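Methyltransferase (Streptococcus mutans, PDB 2B78) probably transfers methyl groups from S-adenosylmethionine, perhaps to RNA, although its actual substrate has not been established. Local coordinates at residues 176-181 / 201-206. Sequence-based numbering, arbitrary orientation.
Sequences ILENGI and QVRNEL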
loop_
_atom_site.group_PDB
_atom_site.type_symbol
_atom_site.label_atom_id
_atom_site.label_comp_id
_atom_site.label_asym_id
_atom_site.label_seq_id
_atom_site.Cartn_x
_atom_site.Cartn_y
_atom_site.Cartn_z
ATOM N N ILE A 176 -14.663 -9.349 4.137
ATOM C CA ILE A 176 -14.756 -8.027 4.741
ATOM C C ILE A 176 -15.532 -7.228 3.708
ATOM O O ILE A 176 -15.790 -7.728 2.599
ATOM C CB ILE A 176 -13.361 -7.382 5.035
ATOM C CG1 ILE A 176 -12.500 -7.308 3.774
ATOM C CG2 ILE A 176 -12.642 -8.182 6.138
ATOM C CD1 ILE A 176 -12.755 -6.073 2.925
ATOM N N LEU A 177 -15.946 -6.016 4.068
ATOM C CA LEU A 177 -16.698 -5.184 3.152
ATOM C C LEU A 177 -15.880 -3.936 2.871
ATOM O O LEU A 177 -15.212 -3.413 3.769
ATOM C CB LEU A 177 -18.035 -4.785 3.785
ATOM C CG LEU A 177 -19.243 -4.520 2.884
ATOM C CD1 LEU A 177 -19.763 -5.845 2.340
ATOM C CD2 LEU A 177 -20.343 -3.823 3.684
ATOM N N GLU A 178 -15.916 -3.478 1.620
ATOM C CA GLU A 178 -15.213 -2.257 1.220
ATOM C C GLU A 178 -16.065 -1.589 0.154
ATOM O O GLU A 178 -16.345 -2.190 -0.886
ATOM C CB GLU A 178 -13.831 -2.560 0.637
ATOM C CG GLU A 178 -12.955 -1.311 0.464
ATOM C CD GLU A 178 -11.745 -1.556 -0.424
ATOM O OE1 GLU A 178 -11.925 -1.679 -1.656
ATOM O OE2 GLU A 178 -10.616 -1.625 0.106
ATOM N N ASN A 179 -16.470 -0.346 0.415
ATOM C CA ASN A 179 -17.318 0.393 -0.511
ATOM C C ASN A 179 -18.630 -0.357 -0.673
ATOM O O ASN A 179 -19.295 -0.256 -1.701
ATOM C CB ASN A 179 -16.632 0.529 -1.868
ATOM C CG ASN A 179 -15.382 1.377 -1.812
ATOM O OD1 ASN A 179 -14.365 1.039 -2.424
ATOM N ND2 ASN A 179 -15.450 2.491 -1.093
ATOM N N GLY A 180 -18.993 -1.142 0.333
ATOM C CA GLY A 180 -20.243 -1.874 0.249
ATOM C C GLY A 180 -20.248 -3.197 -0.488
ATOM O O GLY A 180 -21.314 -3.777 -0.676
ATOM N N ILE A 181 -19.093 -3.672 -0.939
ATOM C CA ILE A 181 -19.045 -4.971 -1.614
ATOM C C ILE A 181 -18.068 -5.873 -0.856
ATOM O O ILE A 181 -17.216 -5.390 -0.090
ATOM C CB ILE A 181 -18.670 -4.853 -3.117
ATOM C CG1 ILE A 181 -17.204 -4.491 -3.290
ATOM C CG2 ILE A 181 -19.560 -3.791 -3.792
ATOM C CD1 ILE A 181 -16.711 -4.730 -4.717
ATOM N N GLN A 201 -10.103 3.614 -3.108
ATOM C CA GLN A 201 -10.796 4.644 -3.866
ATOM C C GLN A 201 -10.745 4.378 -5.368
ATOM O O GLN A 201 -11.592 4.858 -6.110
ATOM C CB GLN A 201 -10.233 6.022 -3.491
ATOM C CG GLN A 201 -10.282 6.235 -1.965
ATOM C CD GLN A 201 -9.899 7.630 -1.523
ATOM O OE1 GLN A 201 -9.309 8.402 -2.280
ATOM N NE2 GLN A 201 -10.219 7.955 -0.277
ATOM N N VAL A 202 -9.772 3.590 -5.816
ATOM C CA VAL A 202 -9.681 3.258 -7.235
ATOM C C VAL A 202 -10.771 2.226 -7.508
ATOM O O VAL A 202 -11.460 2.286 -8.534
ATOM C CB VAL A 202 -8.305 2.654 -7.609
ATOM C CG1 VAL A 202 -8.252 2.404 -9.107
ATOM C CG2 VAL A 202 -7.179 3.600 -7.202
ATOM N N ARG A 203 -10.922 1.270 -6.587
ATOM C CA ARG A 203 -11.960 0.256 -6.725
ATOM C C ARG A 203 -13.331 0.924 -6.623
ATOM O O ARG A 203 -14.280 0.489 -7.267
ATOM C CB ARG A 203 -11.815 -0.836 -5.660
ATOM C CG ARG A 203 -10.679 -1.817 -5.942
ATOM C CD ARG A 203 -10.669 -2.989 -4.970
ATOM N NE ARG A 203 -10.309 -2.575 -3.612
ATOM C CZ ARG A 203 -9.062 -2.504 -3.156
ATOM N NH1 ARG A 203 -8.045 -2.824 -3.945
ATOM N NH2 ARG A 203 -8.835 -2.106 -1.913
ATOM N N ASN A 204 -13.442 1.981 -5.818
ATOM C CA ASN A 204 -14.713 2.697 -5.692
ATOM C C ASN A 204 -15.143 3.278 -7.044
ATOM O O ASN A 204 -16.327 3.265 -7.388
ATOM C CB ASN A 204 -14.601 3.840 -4.668
ATOM C CG ASN A 204 -15.939 4.521 -4.406
ATOM O OD1 ASN A 204 -16.913 3.874 -3.986
ATOM N ND2 ASN A 204 -15.994 5.829 -4.642
ATOM N N GLU A 205 -14.179 3.809 -7.794
ATOM C CA GLU A 205 -14.464 4.403 -9.104
ATOM C C GLU A 205 -15.007 3.354 -10.063
ATOM O O GLU A 205 -15.919 3.624 -10.851
ATOM C CB GLU A 205 -13.194 5.012 -9.710
ATOM C CG GLU A 205 -12.623 6.172 -8.914
ATOM C CD GLU A 205 -13.499 7.402 -8.980
ATOM O OE1 GLU A 205 -13.590 7.998 -10.075
ATOM O OE2 GLU A 205 -14.103 7.770 -7.949
ATOM N N LEU A 206 -14.431 2.161 -10.001
ATOM C CA LEU A 206 -14.833 1.059 -10.863
ATOM C C LEU A 206 -16.232 0.577 -10.495
ATOM O O LEU A 206 -17.081 0.351 -11.365
ATOM C CB LEU A 206 -13.808 -0.078 -10.733
ATOM C CG LEU A 206 -12.457 0.226 -11.397
ATOM C CD1 LEU A 206 -11.355 -0.708 -10.907
ATOM C CD2 LEU A 206 -12.634 0.089 -12.915
HETATM O O HOH W 1 -18.667 1.641 -4.349
#
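Glu-178 and Arg-203 form a buried, two-pronged salt bridge between a beta hairpin and helix 200-210. Arg-203 presents the side of its guanidinium that carries NE and NH2. NE donates to OE1 of Glu-178 at 2.7 Å, and NH2 donates to OE2 of Glu-178, also at 2.7 Å. Both carboxylate oxygens use their syn lone pairs. Each N-H...O angle is 162°. The two planes lie only 12° apart. The Glu-178 side chain runs extended from the strand, with CG anti to the backbone N (chi1 -169°), and this carries the carboxylate across to the helix. NH2 of Arg-203 also donates to the carbonyl O of Phe-196, just ahead of the helix. Tyr-183 of the partner strand touches both side chains. Phe-226 and Ala-229 of helix 225-232 also touch the Arg-203 side chain.

Asn-179 and Asn-204 touch beside the bridge without a direct hydrogen bond. Their side chains cross at about a right angle, with the amide planes clearly tilted against each other. One water links the two residues. It donates to OD1 of Asn-204 at 2.9 Å and, more weakly, to the carbonyl O of Asn-179 at 3.3 Å.

The hairpin joins strands 174-178 and 181-185 through a type I' turn from Glu-178 to Ile-181. The contact ties it to helix 200-210 within the Rossmann-like methyltransferase region, away from the residues that bind S-adenosyl-L-homocysteine.

The salt bridge supplies the direct hydrogen bonds of the contact; the asparagines add packing and a water link. Paired bonds in one plane fix the rotation of both charged groups, and the buried charges probably neutralise each other and favour an ionised Glu-178.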